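Side-chain contacts in metalloregulator ScaR (Streptococcus gordonii, PDB 3HRS), which probably represses transcription in response to manganese, binding DNA as a homodimer of the DtxR/MntR family: residues 1-4 with 5-8; 87-90 with 91-94; 128-131 with 132-135. All coordinates share one frame; numbering follows the deposited sequence.

Contact 1: residues 1-4 with 5-8; sequences TPNK and EDYL. With SO4 (sulfate ion), chain E.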
ATOM      1  N   THR A   1       4.549   5.941 -18.384  1.00137.34           N
ATOM      2  CA  THR A   1       4.552   4.946 -17.313  1.00137.28           C
ATOM      3  C   THR A   1       5.944   4.689 -16.710  1.00132.53           C
ATOM      4  O   THR A   1       6.118   4.836 -15.497  1.00130.37           O
ATOM      5  CB  THR A   1       3.865   3.624 -17.748  1.00155.83           C
ATOM      6  OG1 THR A   1       2.444   3.776 -17.651  1.00156.51           O
ATOM      7  CG2 THR A   1       4.305   2.457 -16.868  1.00157.63           C
ATOM      8  N   PRO A   2       6.939   4.315 -17.550  1.00126.98           N
ATOM      9  CA  PRO A   2       8.307   4.065 -17.067  1.00114.91           C
ATOM     10  C   PRO A   2       8.982   5.322 -16.500  1.00109.78           C
ATOM     11  O   PRO A   2       9.307   6.259 -17.238  1.00104.04           O
ATOM     12  CB  PRO A   2       9.050   3.601 -18.328  1.00110.23           C
ATOM     13  CG  PRO A   2       8.000   3.187 -19.277  1.00118.19           C
ATOM     14  CD  PRO A   2       6.829   4.077 -18.999  1.00126.43           C
ATOM     15  N   ASN A   3       9.179   5.327 -15.185  1.00105.54           N
ATOM     16  CA  ASN A   3       9.900   6.384 -14.502  1.00101.49           C
ATOM     17  C   ASN A   3      11.386   6.066 -14.468  1.00102.95           C
ATOM     18  O   ASN A   3      11.806   4.974 -14.857  1.00102.66           O
ATOM     19  CB  ASN A   3       9.377   6.548 -13.077  1.00109.09           C
ATOM     20  CG  ASN A   3       9.175   5.215 -12.368  1.00118.09           C
ATOM     21  OD1 ASN A   3       9.950   4.275 -12.554  1.00115.05           O
ATOM     22  ND2 ASN A   3       8.125   5.129 -11.550  1.00124.27           N
ATOM     23  N   LYS A   4      12.186   7.014 -13.993  1.00102.72           N
ATOM     24  CA  LYS A   4      13.634   6.833 -14.008  1.00 99.82           C
ATOM     25  C   LYS A   4      14.056   5.635 -13.161  1.00 97.68           C
ATOM     26  O   LYS A   4      15.117   5.053 -13.374  1.00 95.31           O
ATOM     27  CB  LYS A   4      14.392   8.120 -13.610  1.00 91.56           C
ATOM     28  CG  LYS A   4      14.299   8.559 -12.148  1.00 83.31           C
ATOM     29  CD  LYS A   4      15.125   9.830 -11.969  1.00 82.35           C
ATOM     30  CE  LYS A   4      14.620  10.722 -10.828  1.00 88.31           C
ATOM     31  NZ  LYS A   4      15.058  10.276  -9.469  1.00 88.27           N
ATOM     32  N   GLU A   5      13.219   5.255 -12.207  1.00 96.30           N
ATOM     33  CA  GLU A   5      13.568   4.132 -11.360  1.00 97.25           C
ATOM     34  C   GLU A   5      13.519   2.839 -12.172  1.00 96.49           C
ATOM     35  O   GLU A   5      14.320   1.931 -11.950  1.00 95.90           O
ATOM     36  CB  GLU A   5      12.670   4.081 -10.124  1.00107.80           C
ATOM     37  CG  GLU A   5      12.847   5.283  -9.188  1.00116.94           C
ATOM     38  CD  GLU A   5      11.827   5.321  -8.052  1.00128.98           C
ATOM     39  OE1 GLU A   5      11.745   4.344  -7.267  1.00128.54           O
ATOM     40  OE2 GLU A   5      11.114   6.344  -7.944  1.00133.86           O
ATOM     41  N   ASP A   6      12.607   2.772 -13.139  1.00 97.24           N
ATOM     42  CA  ASP A   6      12.458   1.572 -13.964  1.00 90.76           C
ATOM     43  C   ASP A   6      13.597   1.470 -14.945  1.00 83.53           C
ATOM     44  O   ASP A   6      13.949   0.394 -15.399  1.00 81.41           O
ATOM     45  CB  ASP A   6      11.150   1.595 -14.743  1.00 94.88           C
ATOM     46  CG  ASP A   6       9.948   1.587 -13.852  1.00102.77           C
ATOM     47  OD1 ASP A   6       8.940   2.211 -14.240  1.00107.76           O
ATOM     48  OD2 ASP A   6      10.011   0.964 -12.769  1.00107.77           O
ATOM     49  N   TYR A   7      14.165   2.608 -15.291  1.00 83.83           N
ATOM     50  CA  TYR A   7      15.304   2.603 -16.180  1.00 84.16           C
ATOM     51  C   TYR A   7      16.547   2.132 -15.431  1.00 82.56           C
ATOM     52  O   TYR A   7      17.284   1.283 -15.921  1.00 90.97           O
ATOM     53  CB  TYR A   7      15.516   3.998 -16.762  1.00 86.13           C
ATOM     54  CG  TYR A   7      14.717   4.286 -18.009  1.00 87.14           C
ATOM     55  CD1 TYR A   7      13.464   4.865 -17.935  1.00 90.26           C
ATOM     56  CD2 TYR A   7      15.232   3.999 -19.261  1.00 89.34           C
ATOM     57  CE1 TYR A   7      12.738   5.139 -19.083  1.00 93.51           C
ATOM     58  CE2 TYR A   7      14.519   4.267 -20.407  1.00 92.53           C
ATOM     59  CZ  TYR A   7      13.272   4.834 -20.317  1.00 90.43           C
ATOM     60  OH  TYR A   7      12.563   5.101 -21.468  1.00 88.46           O
ATOM     61  N   LEU A   8      16.776   2.688 -14.243  1.00 76.11           N
ATOM     62  CA  LEU A   8      17.963   2.364 -13.458  1.00 65.44           C
ATOM     63  C   LEU A   8      17.977   0.896 -13.130  1.00 69.95           C
ATOM     64  O   LEU A   8      19.043   0.283 -13.136  1.00 75.62           O
ATOM     65  CB  LEU A   8      18.033   3.153 -12.147  1.00 60.83           C
ATOM     66  CG  LEU A   8      18.991   4.344 -12.069  1.00 65.45           C
ATOM     67  CD1 LEU A   8      19.347   4.565 -10.617  1.00 69.76           C
ATOM     68  CD2 LEU A   8      20.260   4.128 -12.895  1.00 58.59           C
TER
HETATM   69  S   SO4 E 218       9.972  10.123 -12.087  1.00155.24           S
HETATM   70  O1  SO4 E 218       9.249   8.981 -11.527  1.00153.20           O
HETATM   71  O2  SO4 E 218      10.546   9.799 -13.395  1.00149.53           O
HETATM   72  O3  SO4 E 218       9.045  11.238 -12.252  1.00156.41           O
HETATM   73  O4  SO4 E 218      11.029  10.505 -11.152  1.00156.85           O
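The Tyr7 ring turns an edge to the chain that leads into the helix. Asn3 O and Pro2 O both lie at that edge, close to the ring plane. Asn3 O is 3.5 Å from Tyr7 CD1. Pro2 CB touches the next ring atom, 4.1 Å from Tyr7 CE1, so the proline ring packs beside the tyrosine. Lys4 CA meets the ring obliquely.

The second flat group is the Asp6 carboxylate. Asn3 N gives a hydrogen bond to Asp6 OD1 (3.3 Å), reaching it from above the carboxylate plane. The first torsion of Asp6 (chi1 -63°) sets CG beside its own backbone N and turns the carboxylate back over the first turn.

Backbone bonds start the helix. Asn3 O accepts from Asp6 N at 2.9 Å. A weak bond from Tyr7 N reaches the same oxygen. Lys4 O takes Leu8 N in a straighter i to i+4 bond (3.0 Å, 164°).

A sulfate ion, probably from the crystallisation liquor, is modelled near this helix start. Lys4 N gives a hydrogen bond to sulfate O2 (3.3 Å, 162°). The Lys4 chain runs past the same ion, with CE 3.6 Å from sulfate O4. The positive end of the helix dipole would favour an anion there.

Tyr7 also packs on Met30 of helix 23-30 and Met40 of helix 34-46. Leu8 packs on Leu67 and Val68 of helix 62-84. Asn3 is the N-cap residue at the start of helix 4-13, which belongs to the N-terminal helix-turn-helix DNA-binding domain of the DtxR/MntR family.

Contact 2: residues 87-90 with 91-94; sequences GYTT and EEIH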
ATOM      1  N   GLY A  87      -0.870 -13.964   1.913  1.00 53.39           N
ATOM      2  CA  GLY A  87      -0.981 -15.144   1.073  1.00 46.37           C
ATOM      3  C   GLY A  87      -1.179 -14.928  -0.424  1.00 52.89           C
ATOM      4  O   GLY A  87      -1.828 -15.740  -1.089  1.00 65.76           O
ATOM      5  N   TYR A  88      -0.607 -13.862  -0.968  1.00 54.88           N
ATOM      6  CA  TYR A  88      -0.671 -13.606  -2.413  1.00 60.52           C
ATOM      7  C   TYR A  88      -0.095 -14.734  -3.268  1.00 59.49           C
ATOM      8  O   TYR A  88       0.868 -15.406  -2.882  1.00 54.30           O
ATOM      9  CB  TYR A  88       0.023 -12.275  -2.768  1.00 67.88           C
ATOM     10  CG  TYR A  88      -0.899 -11.055  -2.711  1.00 64.02           C
ATOM     11  CD1 TYR A  88      -1.518 -10.682  -1.535  1.00 56.04           C
ATOM     12  CD2 TYR A  88      -1.147 -10.297  -3.834  1.00 64.40           C
ATOM     13  CE1 TYR A  88      -2.353  -9.613  -1.485  1.00 58.45           C
ATOM     14  CE2 TYR A  88      -1.983  -9.211  -3.788  1.00 59.11           C
ATOM     15  CZ  TYR A  88      -2.579  -8.872  -2.615  1.00 61.39           C
ATOM     16  OH  TYR A  88      -3.412  -7.775  -2.563  1.00 66.01           O
ATOM     17  N   THR A  89      -0.702 -14.943  -4.433  1.00 62.49           N
ATOM     18  CA  THR A  89      -0.189 -15.905  -5.399  1.00 66.00           C
ATOM     19  C   THR A  89       0.577 -15.167  -6.458  1.00 69.70           C
ATOM     20  O   THR A  89       0.332 -13.993  -6.723  1.00 76.64           O
ATOM     21  CB  THR A  89      -1.298 -16.644  -6.169  1.00 71.35           C
ATOM     22  OG1 THR A  89      -1.994 -15.713  -7.009  1.00 73.65           O
ATOM     23  CG2 THR A  89      -2.282 -17.332  -5.221  1.00 74.23           C
ATOM     24  N   THR A  90       1.486 -15.885  -7.088  1.00 69.14           N
ATOM     25  CA  THR A  90       2.240 -15.362  -8.193  1.00 68.29           C
ATOM     26  C   THR A  90       1.429 -14.470  -9.126  1.00 70.20           C
ATOM     27  O   THR A  90       1.866 -13.360  -9.483  1.00 72.61           O
ATOM     28  CB  THR A  90       2.879 -16.500  -8.960  1.00 68.95           C
ATOM     29  OG1 THR A  90       3.942 -17.035  -8.159  1.00 79.70           O
ATOM     30  CG2 THR A  90       3.444 -15.997 -10.272  1.00 63.95           C
ATOM     31  N   GLU A  91       0.257 -14.944  -9.519  1.00 74.88           N
ATOM     32  CA  GLU A  91      -0.598 -14.158 -10.402  1.00 87.26           C
ATOM     33  C   GLU A  91      -1.077 -12.881  -9.715  1.00 84.32           C
ATOM     34  O   GLU A  91      -1.017 -11.797 -10.280  1.00 84.04           O
ATOM     35  CB  GLU A  91      -1.791 -14.986 -10.880  1.00100.54           C
ATOM     36  CG  GLU A  91      -2.387 -14.495 -12.194  1.00114.25           C
ATOM     37  CD  GLU A  91      -3.405 -15.467 -12.771  1.00126.59           C
ATOM     38  OE1 GLU A  91      -4.506 -15.595 -12.185  1.00130.66           O
ATOM     39  OE2 GLU A  91      -3.107 -16.101 -13.811  1.00127.18           O
ATOM     40  N   GLU A  92      -1.555 -13.017  -8.486  1.00 82.47           N
ATOM     41  CA  GLU A  92      -2.001 -11.864  -7.724  1.00 77.65           C
ATOM     42  C   GLU A  92      -0.882 -10.827  -7.641  1.00 73.27           C
ATOM     43  O   GLU A  92      -1.096  -9.629  -7.866  1.00 78.28           O
ATOM     44  CB  GLU A  92      -2.469 -12.294  -6.328  1.00 75.97           C
ATOM     45  CG  GLU A  92      -3.760 -13.116  -6.357  1.00 81.96           C
ATOM     46  CD  GLU A  92      -4.040 -13.874  -5.069  1.00 89.22           C
ATOM     47  OE1 GLU A  92      -5.211 -14.257  -4.850  1.00 93.68           O
ATOM     48  OE2 GLU A  92      -3.103 -14.101  -4.277  1.00 93.11           O
ATOM     49  N   ILE A  93       0.316 -11.290  -7.325  1.00 62.76           N
ATOM     50  CA  ILE A  93       1.447 -10.387  -7.177  1.00 68.58           C
ATOM     51  C   ILE A  93       1.739  -9.662  -8.476  1.00 68.09           C
ATOM     52  O   ILE A  93       1.984  -8.464  -8.486  1.00 66.77           O
ATOM     53  CB  ILE A  93       2.691 -11.123  -6.705  1.00 68.34           C
ATOM     54  CG1 ILE A  93       2.565 -11.392  -5.206  1.00 76.28           C
ATOM     55  CG2 ILE A  93       3.911 -10.293  -6.972  1.00 57.53           C
ATOM     56  CD1 ILE A  93       3.702 -12.191  -4.628  1.00 79.59           C
ATOM     57  N   HIS A  94       1.678 -10.399  -9.573  1.00 73.13           N
ATOM     58  CA  HIS A  94       1.819  -9.826 -10.906  1.00 75.69           C
ATOM     59  C   HIS A  94       0.784  -8.745 -11.235  1.00 72.94           C
ATOM     60  O   HIS A  94       1.054  -7.829 -12.000  1.00 76.01           O
ATOM     61  CB  HIS A  94       1.719 -10.935 -11.947  1.00 84.20           C
ATOM     62  CG  HIS A  94       1.733 -10.434 -13.353  1.00 88.39           C
ATOM     63  ND1 HIS A  94       2.828  -9.805 -13.904  1.00 90.06           N
ATOM     64  CD2 HIS A  94       0.786 -10.462 -14.321  1.00 89.50           C
ATOM     65  CE1 HIS A  94       2.557  -9.467 -15.152  1.00 93.50           C
ATOM     66  NE2 HIS A  94       1.323  -9.850 -15.428  1.00 93.70           N
TER
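Thr89 and Glu92 form a capping box at the start of helix 90-101. Each side chain bonds to the backbone N of the other residue. Thr89 OG1 accepts from Glu92 N in a nearly straight bond (3.1 Å, 170°). Glu92 OE2 accepts from Thr89 N, which meets the carboxylate on the anti side and somewhat out of the plane. The Thr89 hydroxyl lies between its own N and carbonyl carbon (chi1 67°), which aims it at the first helical turn. The Glu92 side chain runs back past it, with CG 3.2 Å from Thr89 OG1.

Tyr88 lies beside the box. Its ring plane stands 62° from the Glu92 carboxylate. Tyr88 CD2 is 3.5 Å from Glu92 CB, an oblique approach. Ile93 N lies at the ring edge, in its plane. Tyr88 CB packs on Ile93 CG1 at 3.6 Å.

The Tyr88 OH bonds to Glu96, one turn further along the helix, and Tyr88 meets His107 and Phe108 of the second subunit. Both segments lie in the metal-binding and dimerisation range, where Ile93 packs on Glu79, a zinc ligand in another structure of this protein, though no metal is bound to this chain. Thr90 and His94 reach helix 161-168: Thr90 OG1 bonds to Glu168, and the His94 ring stacks with Phe161.

Two backbone bonds carry the helix on from the cap. His94 N reaches Thr90 O at 3.0 Å, and Ile93 N reaches Thr89 O at 2.8 Å.

Contact 3: residues 128-131 with 132-135; sequences IPAK and GELL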
ATOM      1  N   ILE A 128      17.955  -8.774   0.303  1.00 54.53           N
ATOM      2  CA  ILE A 128      17.312  -7.519   0.691  1.00 49.05           C
ATOM      3  C   ILE A 128      18.207  -6.612   1.513  1.00 51.93           C
ATOM      4  O   ILE A 128      18.295  -6.729   2.732  1.00 60.33           O
ATOM      5  CB  ILE A 128      16.069  -7.751   1.552  1.00 42.60           C
ATOM      6  CG1 ILE A 128      15.015  -8.567   0.824  1.00 46.92           C
ATOM      7  CG2 ILE A 128      15.409  -6.436   1.874  1.00 35.08           C
ATOM      8  CD1 ILE A 128      13.803  -8.847   1.712  1.00 29.89           C
ATOM      9  N   PRO A 129      18.844  -5.666   0.853  1.00 52.09           N
ATOM     10  CA  PRO A 129      19.813  -4.763   1.477  1.00 53.40           C
ATOM     11  C   PRO A 129      19.192  -3.849   2.542  1.00 59.75           C
ATOM     12  O   PRO A 129      18.046  -3.449   2.414  1.00 64.75           O
ATOM     13  CB  PRO A 129      20.294  -3.929   0.285  1.00 45.95           C
ATOM     14  CG  PRO A 129      19.155  -3.971  -0.661  1.00 52.20           C
ATOM     15  CD  PRO A 129      18.691  -5.385  -0.578  1.00 55.56           C
ATOM     16  N   ALA A 130      19.962  -3.507   3.565  1.00 61.83           N
ATOM     17  CA  ALA A 130      19.527  -2.569   4.592  1.00 65.57           C
ATOM     18  C   ALA A 130      19.303  -1.177   4.019  1.00 64.66           C
ATOM     19  O   ALA A 130      19.919  -0.827   3.006  1.00 66.83           O
ATOM     20  CB  ALA A 130      20.580  -2.508   5.691  1.00 63.46           C
ATOM     21  N   LYS A 131      18.466  -0.357   4.659  1.00 62.98           N
ATOM     22  CA  LYS A 131      18.419   1.058   4.228  1.00 66.87           C
ATOM     23  C   LYS A 131      19.845   1.594   4.023  1.00 64.00           C
ATOM     24  O   LYS A 131      20.683   1.480   4.924  1.00 65.51           O
ATOM     25  CB  LYS A 131      17.701   1.951   5.235  1.00 58.53           C
ATOM     26  CG  LYS A 131      17.279   3.307   4.663  1.00 70.86           C
ATOM     27  CD  LYS A 131      16.680   4.241   5.740  1.00 87.66           C
ATOM     28  CE  LYS A 131      17.107   5.715   5.537  1.00101.33           C
ATOM     29  NZ  LYS A 131      18.579   5.907   5.144  1.00103.52           N
ATOM     30  N   GLY A 132      20.128   2.152   2.847  1.00 53.74           N
ATOM     31  CA  GLY A 132      21.427   2.760   2.601  1.00 66.38           C
ATOM     32  C   GLY A 132      22.629   1.867   2.256  1.00 72.83           C
ATOM     33  O   GLY A 132      23.606   2.333   1.703  1.00 79.24           O
ATOM     34  N   GLU A 133      22.586   0.593   2.598  1.00 74.07           N
ATOM     35  CA  GLU A 133      23.648  -0.312   2.196  1.00 78.27           C
ATOM     36  C   GLU A 133      23.423  -0.720   0.727  1.00 83.16           C
ATOM     37  O   GLU A 133      22.364  -0.467   0.149  1.00 78.78           O
ATOM     38  CB  GLU A 133      23.722  -1.513   3.157  1.00 88.18           C
ATOM     39  CG  GLU A 133      24.216  -2.844   2.562  1.00 97.53           C
ATOM     40  CD  GLU A 133      23.671  -4.072   3.312  1.00103.29           C
ATOM     41  OE1 GLU A 133      24.250  -5.172   3.159  1.00111.11           O
ATOM     42  OE2 GLU A 133      22.660  -3.937   4.043  1.00 95.47           O
ATOM     43  N   LEU A 134      24.426  -1.328   0.109  1.00 87.24           N
ATOM     44  CA  LEU A 134      24.364  -1.544  -1.325  1.00 82.45           C
ATOM     45  C   LEU A 134      23.967  -2.958  -1.689  1.00 75.65           C
ATOM     46  O   LEU A 134      24.494  -3.929  -1.143  1.00 68.81           O
ATOM     47  CB  LEU A 134      25.697  -1.185  -1.976  1.00 82.08           C
ATOM     48  CG  LEU A 134      25.865   0.313  -2.252  1.00 87.59           C
ATOM     49  CD1 LEU A 134      25.673   1.118  -0.973  1.00 90.63           C
ATOM     50  CD2 LEU A 134      27.216   0.625  -2.905  1.00 79.72           C
ATOM     51  N   LEU A 135      23.040  -3.070  -2.629  1.00 68.29           N
ATOM     52  CA  LEU A 135      22.671  -4.380  -3.131  1.00 56.15           C
ATOM     53  C   LEU A 135      23.909  -5.223  -3.434  1.00 61.75           C
ATOM     54  O   LEU A 135      24.733  -4.864  -4.293  1.00 59.48           O
ATOM     55  CB  LEU A 135      21.774  -4.270  -4.367  1.00 51.89           C
ATOM     56  CG  LEU A 135      21.255  -5.631  -4.855  1.00 53.90           C
ATOM     57  CD1 LEU A 135      21.114  -6.532  -3.652  1.00 46.75           C
ATOM     58  CD2 LEU A 135      19.933  -5.508  -5.647  1.00 50.60           C
TER
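Glu133 reaches back across a tight turn to Ala130. Its CB lies 3.9 Å from Ala130 O and 4.2 Å from Ala130 CB. Beyond CG the chain is extended (chi2 -153°), and it runs back toward Ala130 across the turn. The carboxylate carbon CD is 3.8 Å from Ala130 N. At the tip, OE2 takes a hydrogen bond from that nitrogen (2.8 Å, 156°). The N-H comes from above the carboxylate plane, 43° out of it. Ala130 CB also lies beside OE2, at 3.0 Å in the model.

The backbone closes the same turn. Residues Ala130 to Glu133 form a type II beta turn. Glu133 N bonds to Ala130 O at 3.0 Å. Ala130 and Glu133 are thus joined twice, once by backbone alone and once through the carboxylate. Gly132 holds the third position of the turn with positive phi, as is common in type II turns.

Pro129 adds an apolar contact. Its CD packs on Leu135 CD1 at 4.1 Å, and the two side chains cross at a slant. Separately, Pro129 CB has Glu133 O as a van der Waals neighbour at 4.0 Å.

The turn lies in the long connection between helix 106-115 and strand 150-157. It rests on helix 62-84. Pro129 O accepts from Arg73 NH1, and Glu133 O bonds to Ser69 OG. Leu134 packs on Lys66 and Leu135 on Tyr72, both on helix 62-84.

Contact 1 is partly buried; contacts 2 and 3 lie at the surface. None touches another, and the nearest atoms of contacts 1 and 3 are about 10 Å apart. Contacts 1 and 2 both start helices, in the DNA-binding and the metal-binding and dimerisation regions respectively. Contact 2 has a full capping box, whereas in contact 1 a carboxylate takes the N-cap backbone N and a sulfate sits nearby. Contact 3 starts no helix, but its glutamate also accepts from a backbone N three residues earlier. All three pack on helix 62-84. Of the three, contact 2 alone meets the second subunit.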